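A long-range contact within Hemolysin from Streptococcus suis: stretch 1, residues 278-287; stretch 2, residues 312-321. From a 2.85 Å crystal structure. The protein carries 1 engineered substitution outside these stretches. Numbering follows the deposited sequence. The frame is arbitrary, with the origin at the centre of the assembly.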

# COMPACT_ATOMS: atom_id res chain seq x y z
N MET A 278 -9.44 -10.84 2.44
CA MET A 278 -8.74 -10.45 3.66
C MET A 278 -8.12 -9.07 3.54
O MET A 278 -7.07 -8.90 2.92
CB MET A 278 -7.66 -11.48 3.99
CG MET A 278 -6.93 -11.23 5.30
SD MET A 278 -5.64 -12.45 5.60
CE MET A 278 -6.55 -13.98 5.36
N PHE A 279 -8.76 -8.08 4.15
CA PHE A 279 -8.24 -6.71 4.15
C PHE A 279 -7.36 -6.48 5.37
O PHE A 279 -7.86 -6.35 6.49
CB PHE A 279 -9.38 -5.70 4.10
CG PHE A 279 -10.12 -5.68 2.79
CD1 PHE A 279 -11.08 -6.63 2.51
CD2 PHE A 279 -9.84 -4.71 1.84
CE1 PHE A 279 -11.76 -6.62 1.31
CE2 PHE A 279 -10.51 -4.70 0.63
CZ PHE A 279 -11.47 -5.65 0.37
N ILE A 280 -6.05 -6.42 5.15
CA ILE A 280 -5.10 -6.34 6.25
C ILE A 280 -4.48 -4.95 6.38
O ILE A 280 -4.10 -4.32 5.39
CB ILE A 280 -3.97 -7.37 6.09
CG1 ILE A 280 -4.52 -8.67 5.50
CG2 ILE A 280 -3.28 -7.62 7.42
CD1 ILE A 280 -3.46 -9.73 5.26
N LYS A 281 -4.37 -4.48 7.62
CA LYS A 281 -3.73 -3.20 7.91
C LYS A 281 -2.42 -3.44 8.66
O LYS A 281 -2.42 -4.03 9.74
CB LYS A 281 -4.66 -2.31 8.73
CG LYS A 281 -4.15 -0.89 8.95
CD LYS A 281 -3.15 -0.81 10.09
CE LYS A 281 -3.82 -1.05 11.43
NZ LYS A 281 -2.85 -0.97 12.56
N LEU A 282 -1.31 -2.98 8.08
CA LEU A 282 0.00 -3.19 8.69
C LEU A 282 0.63 -1.87 9.12
O LEU A 282 0.94 -1.02 8.29
CB LEU A 282 0.94 -3.90 7.71
CG LEU A 282 0.70 -5.39 7.43
CD1 LEU A 282 -0.60 -5.60 6.67
CD2 LEU A 282 1.87 -5.96 6.65
N GLU A 283 0.83 -1.71 10.43
CA GLU A 283 1.50 -0.51 10.93
C GLU A 283 2.86 -0.82 11.55
O GLU A 283 3.03 -1.84 12.24
CB GLU A 283 0.61 0.25 11.92
CG GLU A 283 0.44 -0.43 13.27
CD GLU A 283 0.06 0.54 14.37
OE1 GLU A 283 0.30 1.75 14.20
OE2 GLU A 283 -0.47 0.09 15.40
N THR A 284 3.81 0.07 11.30
CA THR A 284 5.17 -0.07 11.82
C THR A 284 5.80 1.30 12.07
O THR A 284 5.57 2.24 11.31
CB THR A 284 6.07 -0.87 10.85
OG1 THR A 284 5.48 -2.15 10.59
CG2 THR A 284 7.45 -1.07 11.45
N SER A 285 6.58 1.40 13.14
CA SER A 285 7.23 2.66 13.49
C SER A 285 8.55 2.84 12.74
O SER A 285 9.41 3.62 13.16
CB SER A 285 7.46 2.74 15.00
OG SER A 285 7.99 4.00 15.37
N SER A 286 8.70 2.12 11.64
CA SER A 286 9.91 2.19 10.83
C SER A 286 9.99 3.50 10.07
O SER A 286 9.06 4.31 10.11
CB SER A 286 9.97 1.02 9.86
OG SER A 286 8.81 0.98 9.04
N ARG A 287 11.10 3.72 9.38
CA ARG A 287 11.28 4.92 8.57
C ARG A 287 10.81 4.70 7.14
O ARG A 287 10.08 3.75 6.86
CB ARG A 287 12.74 5.37 8.58
CG ARG A 287 13.03 6.44 9.62
CD ARG A 287 12.07 7.60 9.46
NE ARG A 287 12.26 8.62 10.49
CZ ARG A 287 11.76 8.54 11.72
NH1 ARG A 287 11.04 7.49 12.08
NH2 ARG A 287 11.97 9.52 12.59
N ASP A 312 13.82 -4.93 11.52
CA ASP A 312 13.26 -4.19 12.64
C ASP A 312 11.80 -3.83 12.37
O ASP A 312 10.98 -3.77 13.28
CB ASP A 312 14.07 -2.93 12.92
CG ASP A 312 15.45 -3.23 13.48
OD1 ASP A 312 15.79 -4.43 13.62
OD2 ASP A 312 16.19 -2.28 13.80
N ILE A 313 11.49 -3.60 11.09
CA ILE A 313 10.12 -3.31 10.69
C ILE A 313 9.23 -4.52 10.94
O ILE A 313 8.10 -4.38 11.40
CB ILE A 313 10.03 -2.88 9.21
CG1 ILE A 313 9.97 -4.09 8.29
CG2 ILE A 313 11.20 -1.98 8.84
CD1 ILE A 313 11.28 -4.83 8.15
N LEU A 314 9.75 -5.71 10.66
CA LEU A 314 9.01 -6.94 10.86
C LEU A 314 8.94 -7.29 12.34
O LEU A 314 8.02 -7.98 12.78
CB LEU A 314 9.64 -8.09 10.07
CG LEU A 314 9.41 -8.06 8.56
CD1 LEU A 314 10.01 -9.29 7.90
CD2 LEU A 314 7.92 -7.96 8.27
N LYS A 315 9.91 -6.82 13.10
CA LYS A 315 9.87 -6.98 14.55
C LYS A 315 9.01 -5.88 15.16
O LYS A 315 8.67 -5.91 16.34
CB LYS A 315 11.27 -6.96 15.15
CG LYS A 315 12.13 -8.15 14.73
CD LYS A 315 11.40 -9.46 14.99
CE LYS A 315 12.20 -10.65 14.47
NZ LYS A 315 11.47 -11.93 14.67
N ASN A 316 8.64 -4.90 14.33
CA ASN A 316 7.78 -3.81 14.75
C ASN A 316 6.51 -3.72 13.91
O ASN A 316 5.91 -2.65 13.79
CB ASN A 316 8.54 -2.48 14.71
CG ASN A 316 9.69 -2.44 15.69
OD1 ASN A 316 9.73 -3.18 16.67
ND2 ASN A 316 10.66 -1.56 15.42
N THR A 317 6.11 -4.84 13.32
CA THR A 317 4.92 -4.89 12.47
C THR A 317 3.67 -5.28 13.25
O THR A 317 3.42 -6.47 13.49
CB THR A 317 5.09 -5.85 11.28
OG1 THR A 317 6.01 -6.89 11.63
CG2 THR A 317 5.63 -5.11 10.07
N SER A 318 2.89 -4.28 13.64
CA SER A 318 1.62 -4.52 14.31
C SER A 318 0.49 -4.41 13.30
O SER A 318 0.37 -3.40 12.60
CB SER A 318 1.42 -3.54 15.47
OG SER A 318 1.83 -2.23 15.12
N PHE A 319 -0.33 -5.45 13.22
CA PHE A 319 -1.34 -5.52 12.17
C PHE A 319 -2.76 -5.63 12.70
O PHE A 319 -2.98 -5.91 13.88
CB PHE A 319 -1.05 -6.71 11.25
CG PHE A 319 -1.68 -8.00 11.71
CD1 PHE A 319 -2.84 -8.47 11.12
CD2 PHE A 319 -1.11 -8.73 12.74
CE1 PHE A 319 -3.42 -9.65 11.54
CE2 PHE A 319 -1.69 -9.91 13.17
CZ PHE A 319 -2.84 -10.37 12.57
N SER A 320 -3.72 -5.40 11.81
CA SER A 320 -5.13 -5.60 12.12
C SER A 320 -5.86 -5.97 10.83
O SER A 320 -5.87 -5.20 9.87
CB SER A 320 -5.74 -4.34 12.74
OG SER A 320 -5.76 -3.28 11.81
N ALA A 321 -6.46 -7.16 10.81
CA ALA A 321 -7.04 -7.68 9.58
C ALA A 321 -8.55 -7.91 9.67
O ALA A 321 -9.06 -8.41 10.68
CB ALA A 321 -6.33 -8.96 9.16

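Two antiparallel strands, 278-284 and a second that includes 318-321, make most of this contact, their N-to-C directions 159° apart and their axes 4.5 Å apart at closest approach. The three residues that cover the most surface, Thr-284, Ser-318 and Lys-281, do so in different ways: Ser-318 and Lys-281 pair through backbone hydrogen bonds, while Thr-284 packs a methyl against main-chain oxygens.

Ser-318 faces Glu-283 in a hydrogen-bonded pair. Glu-283 N donates to Ser-318 O at 2.8 Å, and Ser-318 N returns the bond to Glu-283 O, also at 2.8 Å. The side chain then adds to the backbone: with chi1 in the p well, Ser-318 OG reaches back to donate to Glu-283 O at 3.1 Å, so one carbonyl accepts from both the amide and the hydroxyl of the same serine. A short side chain in this rotamer stays close enough to the strand to do so. Glu-283 CG comes unusually close, 2.9 Å from Ser-318 OG.

Lys-281 repeats the pairing two residues earlier, opposite Ser-320. Lys-281 N to Ser-320 O and Ser-320 N to Lys-281 O are both 2.8 Å. On the face shared by Lys-281, Glu-283, Ser-318 and Ser-320, the lysine folds through two m torsions, chi2 and chi3, and its CE lies 3.0 Å from Ser-320 OG. Its NZ forms a long salt bridge along its own strand, 3.9 Å from Glu-283 OE2. The carbonyl of Lys-281 is used twice as well, since Phe-319 CA makes a CA-H...O contact with Lys-281 O at 3.0 Å.

The other face is apolar. Ile-280 and Leu-282 sit in non-hydrogen-bonded pairs with Ala-321 and Phe-319, where the backbones come nearer: the CA atoms of Ile-280 and Ala-321 are 4.1 Å apart. Ile-280 CG2 is 3.8 Å from both Ala-321 CB and Phe-319 CD1, so a single methyl touches the direct partner and the diagonal one.

Thr-284 covers the most surface of all, at the end of its strand, beyond the last bridge, Glu-283 with Ser-318. Its CG2 packs against main-chain oxygens, 3.4 Å from Ile-313 O and 3.2 Å from Asn-316 O, while Thr-284 CA makes a CA-H...O contact with Asn-316 O at 3.3 Å. Beyond it, Ser-286 CB meets Ile-313 CG2 at 3.4 Å, carrying the contact past the strand into the loop.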